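PDB 3NFT: translocator protein BipD from Burkholderia pseudomallei, which is required for invasion of epithelial cells and for survival within host cells, and probably regulates secretion of the effectors BipB and BipC and their integration into the target membrane. Local coordinates for residues 171-185 with 231-244. Numbering follows the deposited sequence.
Sequences KNMKIDGGKIKALIQ and MRDSLPPDGTVWDT
An antiparallel strand pair, 172-175 with 240-243, and the helix-and-turn packing beside it close one end of the elongated, coiled-coil-built tip protein. Strand 172-175 is the middle one of three, with 165-168 along its other edge, and strand 240-243 leads directly into the long helix 244-295. M173 and W242 form a hydrogen-bonded pair, W242 N to M173 O at 2.8 Å with an N-H...O angle of 167°; I175 and T240 form the next, with I175 N 2.9 Å from T240 O. On the face carrying I175, T240 and W242, I175 CG2 and T240 CG2 both lie over one face of the indole, offset toward its rim. I175 CG1 stands anti to the backbone N (chi1 -179°), which leaves CG2 to meet P236 CG at 3.5 Å.

The carboxylates of D176 and D238, their planes 64° apart, stitch the turn 237-240 to the start of helix 177-189. D176 OD2 takes the G239 N-H almost head-on, while D238 OD2 receives K179 N at 2.9 Å on its syn side, so an acid from the other segment binds a backbone N-H in the helix's first turn. Their OD2 atoms are 4.1 Å apart, a repulsion probably offset by these N-H groups and by nearby K179.

Farther along, L235 packs against helix 177-189: its CD1 presses on I180 CG2 and I184 CD1, while W250 of helix 244-295 also touches the side chain. K181 runs past L235 in the opposite direction, and a water joins its NZ to L235 O. R232 holds D233 OD2 in a salt bridge, side-on through NE and NH2, with OD2 near the guanidinium plane; R232 NH1 meets a lone pair of Q185 OE1 at 2.6 Å, in the amide plane, with OE1 tilted out of the guanidinium plane.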
# COMPACT_ATOMS: atom_id res chain seq x y z
N LYS A 171 47.76 47.20 14.98
CA LYS A 171 47.82 46.24 13.88
C LYS A 171 47.60 44.78 14.28
O LYS A 171 47.69 43.89 13.44
CB LYS A 171 49.15 46.38 13.12
CG LYS A 171 50.25 47.16 13.86
CD LYS A 171 50.77 46.44 15.13
CE LYS A 171 51.64 47.39 15.95
NZ LYS A 171 52.15 46.80 17.23
N ASN A 172 47.29 44.53 15.56
CA ASN A 172 47.14 43.16 16.04
C ASN A 172 45.72 42.87 16.49
O ASN A 172 44.89 43.77 16.62
CB ASN A 172 48.13 42.87 17.17
CG ASN A 172 49.60 43.00 16.74
OD1 ASN A 172 50.41 43.62 17.44
ND2 ASN A 172 49.95 42.42 15.61
N MET A 173 45.42 41.58 16.65
CA MET A 173 44.15 41.08 17.15
C MET A 173 44.45 40.25 18.40
O MET A 173 45.46 39.55 18.46
CB MET A 173 43.47 40.17 16.13
CG MET A 173 43.18 40.83 14.81
SD MET A 173 41.88 42.08 14.95
CE MET A 173 40.38 41.14 14.87
N LYS A 174 43.59 40.35 19.39
CA LYS A 174 43.66 39.51 20.57
C LYS A 174 42.52 38.52 20.51
O LYS A 174 41.36 38.89 20.26
CB LYS A 174 43.60 40.33 21.85
CG LYS A 174 43.61 39.52 23.13
CD LYS A 174 43.45 40.42 24.36
CE LYS A 174 43.37 39.63 25.65
NZ LYS A 174 43.38 40.53 26.86
N ILE A 175 42.83 37.25 20.75
CA ILE A 175 41.85 36.21 20.77
C ILE A 175 41.95 35.38 22.04
O ILE A 175 43.00 34.77 22.33
CB ILE A 175 41.90 35.33 19.47
CG1 ILE A 175 40.85 34.24 19.48
CG2 ILE A 175 43.28 34.78 19.22
CD1 ILE A 175 40.50 33.73 18.07
N ASP A 176 40.88 35.40 22.83
CA ASP A 176 40.83 34.59 24.04
C ASP A 176 40.30 33.23 23.66
O ASP A 176 39.14 32.89 23.86
CB ASP A 176 40.02 35.24 25.15
CG ASP A 176 40.81 36.23 25.97
OD1 ASP A 176 40.15 37.10 26.61
OD2 ASP A 176 42.08 36.15 26.04
N GLY A 177 41.21 32.43 23.09
CA GLY A 177 40.80 31.19 22.48
C GLY A 177 40.37 30.09 23.41
O GLY A 177 39.59 29.22 23.02
N GLY A 178 40.92 30.08 24.63
CA GLY A 178 40.44 29.11 25.63
C GLY A 178 38.97 29.29 25.99
O GLY A 178 38.23 28.31 26.09
N LYS A 179 38.55 30.54 26.13
CA LYS A 179 37.17 30.83 26.42
C LYS A 179 36.30 30.35 25.26
O LYS A 179 35.21 29.80 25.45
CB LYS A 179 36.97 32.33 26.63
CG LYS A 179 37.71 32.89 27.84
CD LYS A 179 37.26 32.25 29.11
CE LYS A 179 37.99 32.83 30.30
NZ LYS A 179 38.13 34.30 30.16
N ILE A 180 36.82 30.55 24.04
CA ILE A 180 36.07 30.14 22.84
C ILE A 180 35.97 28.62 22.75
O ILE A 180 34.92 28.08 22.44
CB ILE A 180 36.67 30.74 21.56
CG1 ILE A 180 36.63 32.27 21.63
CG2 ILE A 180 35.91 30.27 20.32
CD1 ILE A 180 37.30 33.00 20.51
N LYS A 181 37.05 27.91 23.12
CA LYS A 181 37.00 26.45 23.13
C LYS A 181 35.92 25.94 24.04
O LYS A 181 35.21 25.00 23.70
CB LYS A 181 38.34 25.89 23.58
CG LYS A 181 39.46 26.05 22.62
CD LYS A 181 40.80 25.65 23.26
CE LYS A 181 41.99 26.19 22.52
NZ LYS A 181 43.28 25.72 23.15
N ALA A 182 35.78 26.58 25.21
CA ALA A 182 34.78 26.17 26.18
C ALA A 182 33.35 26.38 25.63
O ALA A 182 32.45 25.55 25.85
CB ALA A 182 34.97 26.92 27.54
N LEU A 183 33.13 27.50 24.95
CA LEU A 183 31.84 27.76 24.32
C LEU A 183 31.51 26.68 23.28
O LEU A 183 30.39 26.16 23.25
CB LEU A 183 31.81 29.16 23.68
CG LEU A 183 31.79 30.36 24.60
CD1 LEU A 183 32.00 31.65 23.79
CD2 LEU A 183 30.46 30.43 25.33
N ILE A 184 32.48 26.35 22.44
CA ILE A 184 32.28 25.33 21.42
C ILE A 184 32.03 23.97 22.05
O ILE A 184 31.18 23.22 21.60
CB ILE A 184 33.41 25.31 20.38
CG1 ILE A 184 33.45 26.65 19.61
CG2 ILE A 184 33.24 24.13 19.39
CD1 ILE A 184 34.64 26.88 18.76
N GLN A 185 32.79 23.62 23.08
CA GLN A 185 32.58 22.36 23.72
C GLN A 185 31.18 22.24 24.32
O GLN A 185 30.57 21.16 24.30
CB GLN A 185 33.66 22.15 24.78
CG GLN A 185 33.68 20.71 25.34
CD GLN A 185 34.08 19.69 24.29
OE1 GLN A 185 35.11 19.83 23.62
NE2 GLN A 185 33.24 18.65 24.11
N MET A 231 36.77 23.16 14.46
CA MET A 231 36.71 24.56 14.89
C MET A 231 37.36 24.74 16.27
O MET A 231 38.21 25.60 16.47
CB MET A 231 35.26 25.02 14.93
CG MET A 231 34.62 25.27 13.59
SD MET A 231 32.87 25.62 13.88
CE MET A 231 32.50 26.74 12.57
N ARG A 232 36.97 23.88 17.20
CA ARG A 232 37.56 23.92 18.55
C ARG A 232 39.09 23.77 18.52
O ARG A 232 39.83 24.54 19.16
CB ARG A 232 36.95 22.82 19.44
CG ARG A 232 37.27 22.95 20.91
CD ARG A 232 36.97 21.62 21.64
NE ARG A 232 37.79 20.56 21.06
CZ ARG A 232 37.49 19.26 21.04
NH1 ARG A 232 36.35 18.80 21.57
NH2 ARG A 232 38.32 18.41 20.43
N ASP A 233 39.56 22.77 17.79
CA ASP A 233 41.00 22.48 17.74
C ASP A 233 41.83 23.51 16.98
O ASP A 233 43.06 23.53 17.11
CB ASP A 233 41.25 21.12 17.11
CG ASP A 233 40.76 19.98 17.95
OD1 ASP A 233 40.70 18.87 17.38
OD2 ASP A 233 40.43 20.15 19.16
N SER A 234 41.17 24.40 16.23
CA SER A 234 41.88 25.46 15.52
C SER A 234 42.33 26.60 16.43
O SER A 234 43.14 27.43 16.02
CB SER A 234 41.01 26.03 14.39
OG SER A 234 39.95 26.85 14.89
N LEU A 235 41.74 26.69 17.62
CA LEU A 235 41.87 27.89 18.45
C LEU A 235 43.18 27.90 19.24
O LEU A 235 43.64 26.85 19.73
CB LEU A 235 40.72 27.98 19.41
CG LEU A 235 39.42 28.40 18.73
CD1 LEU A 235 38.24 27.90 19.52
CD2 LEU A 235 39.43 29.95 18.51
N PRO A 236 43.77 29.09 19.39
CA PRO A 236 44.90 29.28 20.30
C PRO A 236 44.37 29.43 21.72
O PRO A 236 43.16 29.44 21.94
CB PRO A 236 45.49 30.59 19.80
CG PRO A 236 44.25 31.39 19.48
CD PRO A 236 43.30 30.38 18.86
N PRO A 237 45.28 29.57 22.69
CA PRO A 237 44.86 29.74 24.09
C PRO A 237 44.43 31.17 24.43
O PRO A 237 44.54 32.04 23.57
CB PRO A 237 46.12 29.34 24.88
CG PRO A 237 47.15 29.66 23.98
CD PRO A 237 46.72 29.36 22.58
N ASP A 238 43.89 31.39 25.62
CA ASP A 238 43.61 32.76 26.06
C ASP A 238 44.83 33.68 25.96
O ASP A 238 45.99 33.25 26.06
CB ASP A 238 43.03 32.80 27.47
CG ASP A 238 41.63 32.27 27.56
OD1 ASP A 238 41.18 31.96 28.70
OD2 ASP A 238 40.95 32.20 26.51
N GLY A 239 44.55 34.97 25.71
CA GLY A 239 45.57 35.97 25.66
C GLY A 239 46.41 36.03 24.41
O GLY A 239 47.42 36.76 24.37
N THR A 240 46.03 35.28 23.39
CA THR A 240 46.81 35.21 22.17
C THR A 240 46.73 36.51 21.40
O THR A 240 45.65 37.05 21.19
CB THR A 240 46.34 34.06 21.28
OG1 THR A 240 46.68 32.82 21.95
CG2 THR A 240 47.01 34.09 19.89
N VAL A 241 47.89 37.01 21.03
CA VAL A 241 47.99 38.22 20.23
C VAL A 241 48.58 37.85 18.88
O VAL A 241 49.71 37.33 18.78
CB VAL A 241 48.81 39.32 20.92
CG1 VAL A 241 48.96 40.52 19.98
CG2 VAL A 241 48.13 39.74 22.22
N TRP A 242 47.80 38.08 17.83
CA TRP A 242 48.21 37.75 16.46
C TRP A 242 48.26 39.00 15.59
O TRP A 242 47.39 39.88 15.67
CB TRP A 242 47.23 36.78 15.82
CG TRP A 242 47.40 35.33 16.13
CD1 TRP A 242 48.55 34.70 16.51
CD2 TRP A 242 46.40 34.31 15.98
NE1 TRP A 242 48.31 33.34 16.65
CE2 TRP A 242 47.00 33.08 16.32
CE3 TRP A 242 45.05 34.31 15.63
CZ2 TRP A 242 46.28 31.88 16.33
CZ3 TRP A 242 44.35 33.12 15.64
CH2 TRP A 242 44.98 31.92 15.96
N ASP A 243 49.24 39.04 14.70
CA ASP A 243 49.23 40.00 13.61
C ASP A 243 48.02 39.70 12.74
O ASP A 243 47.46 38.58 12.74
CB ASP A 243 50.51 39.91 12.79
CG ASP A 243 50.76 38.53 12.24
OD1 ASP A 243 51.04 37.59 13.04
OD2 ASP A 243 50.66 38.35 11.01
N THR A 244 47.61 40.71 11.98
CA THR A 244 46.44 40.56 11.15
C THR A 244 46.54 39.35 10.22
O THR A 244 45.56 38.61 10.06
CB THR A 244 46.18 41.83 10.35
OG1 THR A 244 45.97 42.90 11.26
CG2 THR A 244 44.98 41.62 9.46
O HOH W 1 49.42 43.25 11.57
O HOH W 2 45.54 26.28 21.68
O HOH W 3 34.22 16.26 22.08